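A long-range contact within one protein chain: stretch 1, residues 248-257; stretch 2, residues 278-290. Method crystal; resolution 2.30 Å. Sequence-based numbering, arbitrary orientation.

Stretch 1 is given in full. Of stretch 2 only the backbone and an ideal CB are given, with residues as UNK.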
# COMPACT_ATOMS: atom_id res chain seq x y z
N GLU A 248 -11.33 -17.48 -13.68
CA GLU A 248 -11.06 -16.71 -14.90
C GLU A 248 -9.72 -15.98 -14.83
O GLU A 248 -9.06 -16.00 -13.79
CB GLU A 248 -12.21 -15.73 -15.20
CG GLU A 248 -12.68 -14.90 -14.01
CD GLU A 248 -13.99 -14.16 -14.29
OE1 GLU A 248 -14.35 -14.00 -15.48
OE2 GLU A 248 -14.66 -13.75 -13.32
N PHE A 249 -9.33 -15.34 -15.93
CA PHE A 249 -8.00 -14.73 -16.05
C PHE A 249 -7.74 -13.66 -14.98
O PHE A 249 -6.63 -13.58 -14.44
CB PHE A 249 -7.79 -14.14 -17.45
CG PHE A 249 -6.43 -13.51 -17.64
CD1 PHE A 249 -5.28 -14.29 -17.70
CD2 PHE A 249 -6.31 -12.12 -17.76
CE1 PHE A 249 -4.03 -13.71 -17.88
CE2 PHE A 249 -5.06 -11.53 -17.94
CZ PHE A 249 -3.92 -12.33 -18.00
N SER A 250 -8.76 -12.88 -14.66
CA SER A 250 -8.66 -11.80 -13.68
C SER A 250 -8.38 -12.29 -12.26
O SER A 250 -7.77 -11.57 -11.47
CB SER A 250 -9.93 -10.94 -13.69
OG SER A 250 -11.04 -11.69 -13.24
N ASP A 251 -8.81 -13.52 -11.95
CA ASP A 251 -8.45 -14.20 -10.70
C ASP A 251 -6.97 -14.56 -10.62
O ASP A 251 -6.40 -14.61 -9.53
CB ASP A 251 -9.31 -15.45 -10.48
CG ASP A 251 -10.80 -15.14 -10.39
OD1 ASP A 251 -11.61 -16.01 -10.79
OD2 ASP A 251 -11.17 -14.04 -9.92
N HIS A 252 -6.37 -14.84 -11.78
CA HIS A 252 -4.94 -15.17 -11.86
C HIS A 252 -4.09 -13.92 -11.71
O HIS A 252 -3.08 -13.91 -11.00
CB HIS A 252 -4.63 -15.89 -13.17
CG HIS A 252 -5.30 -17.22 -13.31
ND1 HIS A 252 -6.62 -17.35 -13.68
CD2 HIS A 252 -4.84 -18.47 -13.09
CE1 HIS A 252 -6.94 -18.63 -13.70
NE2 HIS A 252 -5.88 -19.33 -13.34
N LEU A 253 -4.53 -12.86 -12.40
CA LEU A 253 -4.04 -11.49 -12.23
C LEU A 253 -4.08 -11.00 -10.78
O LEU A 253 -3.13 -10.38 -10.31
CB LEU A 253 -4.88 -10.56 -13.10
CG LEU A 253 -4.18 -9.64 -14.10
CD1 LEU A 253 -3.12 -10.37 -14.90
CD2 LEU A 253 -5.22 -9.00 -15.01
N ALA A 254 -5.19 -11.29 -10.10
CA ALA A 254 -5.34 -11.02 -8.67
C ALA A 254 -4.38 -11.83 -7.80
O ALA A 254 -3.76 -11.27 -6.89
CB ALA A 254 -6.78 -11.27 -8.23
N ALA A 255 -4.25 -13.12 -8.08
CA ALA A 255 -3.31 -14.00 -7.36
C ALA A 255 -1.87 -13.51 -7.50
O ALA A 255 -1.11 -13.50 -6.52
CB ALA A 255 -3.43 -15.44 -7.85
N TRP A 256 -1.52 -13.09 -8.71
CA TRP A 256 -0.18 -12.58 -9.01
C TRP A 256 0.16 -11.29 -8.24
O TRP A 256 1.24 -11.19 -7.64
CB TRP A 256 0.01 -12.38 -10.52
CG TRP A 256 1.29 -11.69 -10.83
CD1 TRP A 256 2.54 -12.25 -10.85
CD2 TRP A 256 1.46 -10.30 -11.11
NE1 TRP A 256 3.48 -11.29 -11.14
CE2 TRP A 256 2.84 -10.08 -11.30
CE3 TRP A 256 0.58 -9.21 -11.22
CZ2 TRP A 256 3.37 -8.82 -11.60
CZ3 TRP A 256 1.10 -7.96 -11.52
CH2 TRP A 256 2.49 -7.77 -11.70
N SER A 257 -0.74 -10.31 -8.27
CA SER A 257 -0.49 -9.01 -7.65
C SER A 257 -0.52 -9.02 -6.11
O SER A 257 0.06 -8.15 -5.48
CB SER A 257 -1.43 -7.94 -8.21
OG SER A 257 -2.79 -8.30 -8.03
N UNK A 278 -4.66 -21.56 -22.43
CA UNK A 278 -3.39 -21.14 -23.06
C UNK A 278 -2.93 -19.73 -22.65
O UNK A 278 -1.74 -19.52 -22.39
CB UNK A 278 -3.54 -21.19 -24.58
N UNK A 279 -3.87 -18.79 -22.61
CA UNK A 279 -3.58 -17.43 -22.13
C UNK A 279 -3.06 -17.42 -20.69
O UNK A 279 -2.09 -16.72 -20.38
CB UNK A 279 -4.84 -16.56 -22.23
N UNK A 280 -3.71 -18.20 -19.82
CA UNK A 280 -3.26 -18.41 -18.44
C UNK A 280 -1.88 -19.08 -18.35
O UNK A 280 -1.03 -18.66 -17.56
CB UNK A 280 -4.29 -19.26 -17.69
N UNK A 281 -1.67 -20.10 -19.18
CA UNK A 281 -0.38 -20.79 -19.27
C UNK A 281 0.75 -19.83 -19.62
O UNK A 281 1.80 -19.84 -18.97
CB UNK A 281 -0.45 -21.91 -20.31
N UNK A 282 0.53 -19.03 -20.66
CA UNK A 282 1.48 -18.04 -21.12
C UNK A 282 1.75 -16.94 -20.09
O UNK A 282 2.88 -16.48 -19.95
CB UNK A 282 0.97 -17.42 -22.42
N UNK A 283 0.70 -16.53 -19.38
CA UNK A 283 0.85 -15.62 -18.25
C UNK A 283 1.75 -16.23 -17.17
O UNK A 283 2.66 -15.57 -16.68
CB UNK A 283 -0.52 -15.27 -17.66
N UNK A 284 1.49 -17.50 -16.83
CA UNK A 284 2.29 -18.23 -15.84
C UNK A 284 3.77 -18.34 -16.18
O UNK A 284 4.62 -18.18 -15.31
CB UNK A 284 1.72 -19.64 -15.67
N UNK A 285 4.06 -18.61 -17.45
CA UNK A 285 5.43 -18.60 -17.98
C UNK A 285 6.09 -17.23 -17.78
O UNK A 285 7.24 -17.15 -17.32
CB UNK A 285 5.43 -18.97 -19.47
N UNK A 286 5.37 -16.15 -18.10
CA UNK A 286 5.87 -14.78 -17.98
C UNK A 286 6.24 -14.36 -16.56
O UNK A 286 7.14 -13.54 -16.37
CB UNK A 286 4.82 -13.81 -18.52
N UNK A 287 5.54 -14.91 -15.57
CA UNK A 287 5.70 -14.50 -14.17
C UNK A 287 6.42 -15.56 -13.33
O UNK A 287 6.66 -15.37 -12.13
CB UNK A 287 4.33 -14.20 -13.56
N UNK A 288 6.77 -16.67 -13.98
CA UNK A 288 7.60 -17.71 -13.37
C UNK A 288 6.84 -18.66 -12.47
O UNK A 288 7.41 -19.19 -11.53
CB UNK A 288 8.73 -17.06 -12.56
N UNK A 289 5.56 -18.87 -12.76
CA UNK A 289 4.77 -19.88 -12.07
C UNK A 289 5.17 -21.28 -12.52
O UNK A 289 5.59 -21.48 -13.66
CB UNK A 289 3.28 -19.65 -12.31
N UNK A 290 5.04 -22.25 -11.62
CA UNK A 290 5.10 -23.65 -12.00
C UNK A 290 3.70 -24.25 -11.96
O UNK A 290 2.91 -23.90 -11.10
CB UNK A 290 6.05 -24.42 -11.08

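The helix of stretch 1 and the helix that runs through most of stretch 2 lie nearly parallel, their axes 10.6 Å apart at closest and 15° from each other in direction. That spacing leaves room for large side chains between them, and stretch 1 offers mostly aromatic and aliphatic surface.

At 278 the CB has nothing of stretch 1 within 5.5 Å, so many helix-compatible residues would do; the residue is R278, which makes no contact here.

Position 279 points toward stretch 1, its ideal CB 5.1 Å from F249 CD1. A medium or long side chain could lie over the F249 ring, whether apolar or with a polar end. It is Q279, with chi1 and chi2 both t, and its terminal amide rests over one face of that ring.

At 280 the CB points sideways, yet it stands 4.6 Å from H252 NE2 and 5.1 Å from F249 CD1. A branched or flexible aliphatic residue could fill the space between the two rings. I280 does so with both branches: CG2 lies over the face of the imidazole, 3.8 Å from the centroid of the H252 ring in a CH-pi contact, while CG1 meets the edge of the phenyl ring, 4.1 Å from F249 CD1. The imidazole is also held by a hydrogen bond within stretch 1, H252 ND1 to E248 O at 2.8 Å.

Positions 281 and 282 are out of reach of stretch 1, which therefore sets no demand on them. They are R281 and D282, joined by a salt bridge, R281 NE to D282 OD1 at 2.9 Å.

Position 283 is the most telling. Its CB points toward stretch 1, 3.8 Å from F249 CE1, and faces a hollow among F249, H252, L253 and W256. Leucine, methionine or an aromatic residue could enter it. F283, with chi1 t, is the knob in this hole. The edge of F249 meets its face, and its own edge meets the face of W256; with planes at 80° and 82°, the three rings interlock. F283 CE2 also packs 3.6 Å from L253 CD1.

Positions 284, 285 and 286 turn from the contact. At 284 a CB would be crowded, 3.3 Å from R281 O, so a small residue is easiest; it is G284. The others are V285 and S286.

At 287 the ideal CB lies 3.8 Å from W256 CD1, leaving space for a compact apolar residue. V287 suits this, its CG1 3.6 Å from W256 NE1.

Position 288 has phi 81°, which favours glycine, and G288 is the first residue to leave helical phi/psi, in a Schellman motif; the backbone N of position 289 bonds back to G284 O at 2.8 Å.

At 289 CA-to-CB points toward stretch 1, but no atom of stretch 1 lies within 5.5 Å of the ideal CB, so only a long side chain can bridge the gap. W289 spans it: CH2 comes 3.4 Å from H252 O, and CZ2 packs 3.9 Å from W256 CB.

Position 290 is again unconstrained by stretch 1, and holds Q290.

Stretch 2, residues 278-290: RQIRDFGVSVGWQ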
# COMPACT_ATOMS: atom_id res chain seq x y z
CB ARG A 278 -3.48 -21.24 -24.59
CG ARG A 278 -2.19 -20.93 -25.33
CD ARG A 278 -2.42 -19.83 -26.36
NE ARG A 278 -2.04 -20.26 -27.71
CZ ARG A 278 -2.72 -19.96 -28.81
NH1 ARG A 278 -2.30 -20.39 -29.99
NH2 ARG A 278 -3.83 -19.23 -28.74
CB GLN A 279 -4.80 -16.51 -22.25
CG GLN A 279 -4.44 -15.03 -21.98
CD GLN A 279 -5.63 -14.11 -21.69
OE1 GLN A 279 -5.51 -12.89 -21.83
NE2 GLN A 279 -6.76 -14.67 -21.28
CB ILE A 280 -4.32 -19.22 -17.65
CG1 ILE A 280 -5.60 -18.39 -17.53
CG2 ILE A 280 -3.81 -19.62 -16.26
CD1 ILE A 280 -6.84 -19.21 -17.32
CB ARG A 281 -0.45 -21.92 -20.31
CG ARG A 281 0.72 -22.91 -20.24
CD ARG A 281 1.89 -22.53 -21.14
NE ARG A 281 1.51 -22.30 -22.54
CZ ARG A 281 1.43 -23.25 -23.47
NH1 ARG A 281 1.67 -24.51 -23.15
NH2 ARG A 281 1.10 -22.94 -24.72
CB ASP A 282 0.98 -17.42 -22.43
CG ASP A 282 1.09 -18.37 -23.63
OD1 ASP A 282 1.61 -19.51 -23.49
OD2 ASP A 282 0.66 -17.97 -24.73
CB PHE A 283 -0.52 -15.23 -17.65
CG PHE A 283 -0.42 -14.32 -16.46
CD1 PHE A 283 -0.64 -14.81 -15.18
CD2 PHE A 283 -0.09 -12.98 -16.61
CE1 PHE A 283 -0.55 -13.98 -14.07
CE2 PHE A 283 0.01 -12.14 -15.51
CZ PHE A 283 -0.22 -12.64 -14.23
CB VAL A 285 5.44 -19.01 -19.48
CG1 VAL A 285 6.80 -18.74 -20.14
CG2 VAL A 285 5.05 -20.48 -19.64
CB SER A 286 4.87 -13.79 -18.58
OG SER A 286 4.58 -14.11 -19.92
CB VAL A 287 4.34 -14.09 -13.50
CG1 VAL A 287 3.68 -12.97 -14.29
CG2 VAL A 287 3.39 -15.26 -13.37
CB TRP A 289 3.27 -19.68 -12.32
CG TRP A 289 2.63 -18.60 -11.49
CD1 TRP A 289 3.16 -17.98 -10.39
CD2 TRP A 289 1.33 -18.02 -11.69
NE1 TRP A 289 2.27 -17.05 -9.90
CE2 TRP A 289 1.14 -17.06 -10.68
CE3 TRP A 289 0.31 -18.23 -12.63
CZ2 TRP A 289 -0.04 -16.30 -10.57
CZ3 TRP A 289 -0.86 -17.47 -12.53
CH2 TRP A 289 -1.02 -16.52 -11.50
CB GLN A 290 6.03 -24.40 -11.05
CG GLN A 290 7.50 -24.09 -11.27
CD GLN A 290 8.39 -25.08 -10.56
OE1 GLN A 290 8.22 -25.35 -9.37
NE2 GLN A 290 9.35 -25.63 -11.29
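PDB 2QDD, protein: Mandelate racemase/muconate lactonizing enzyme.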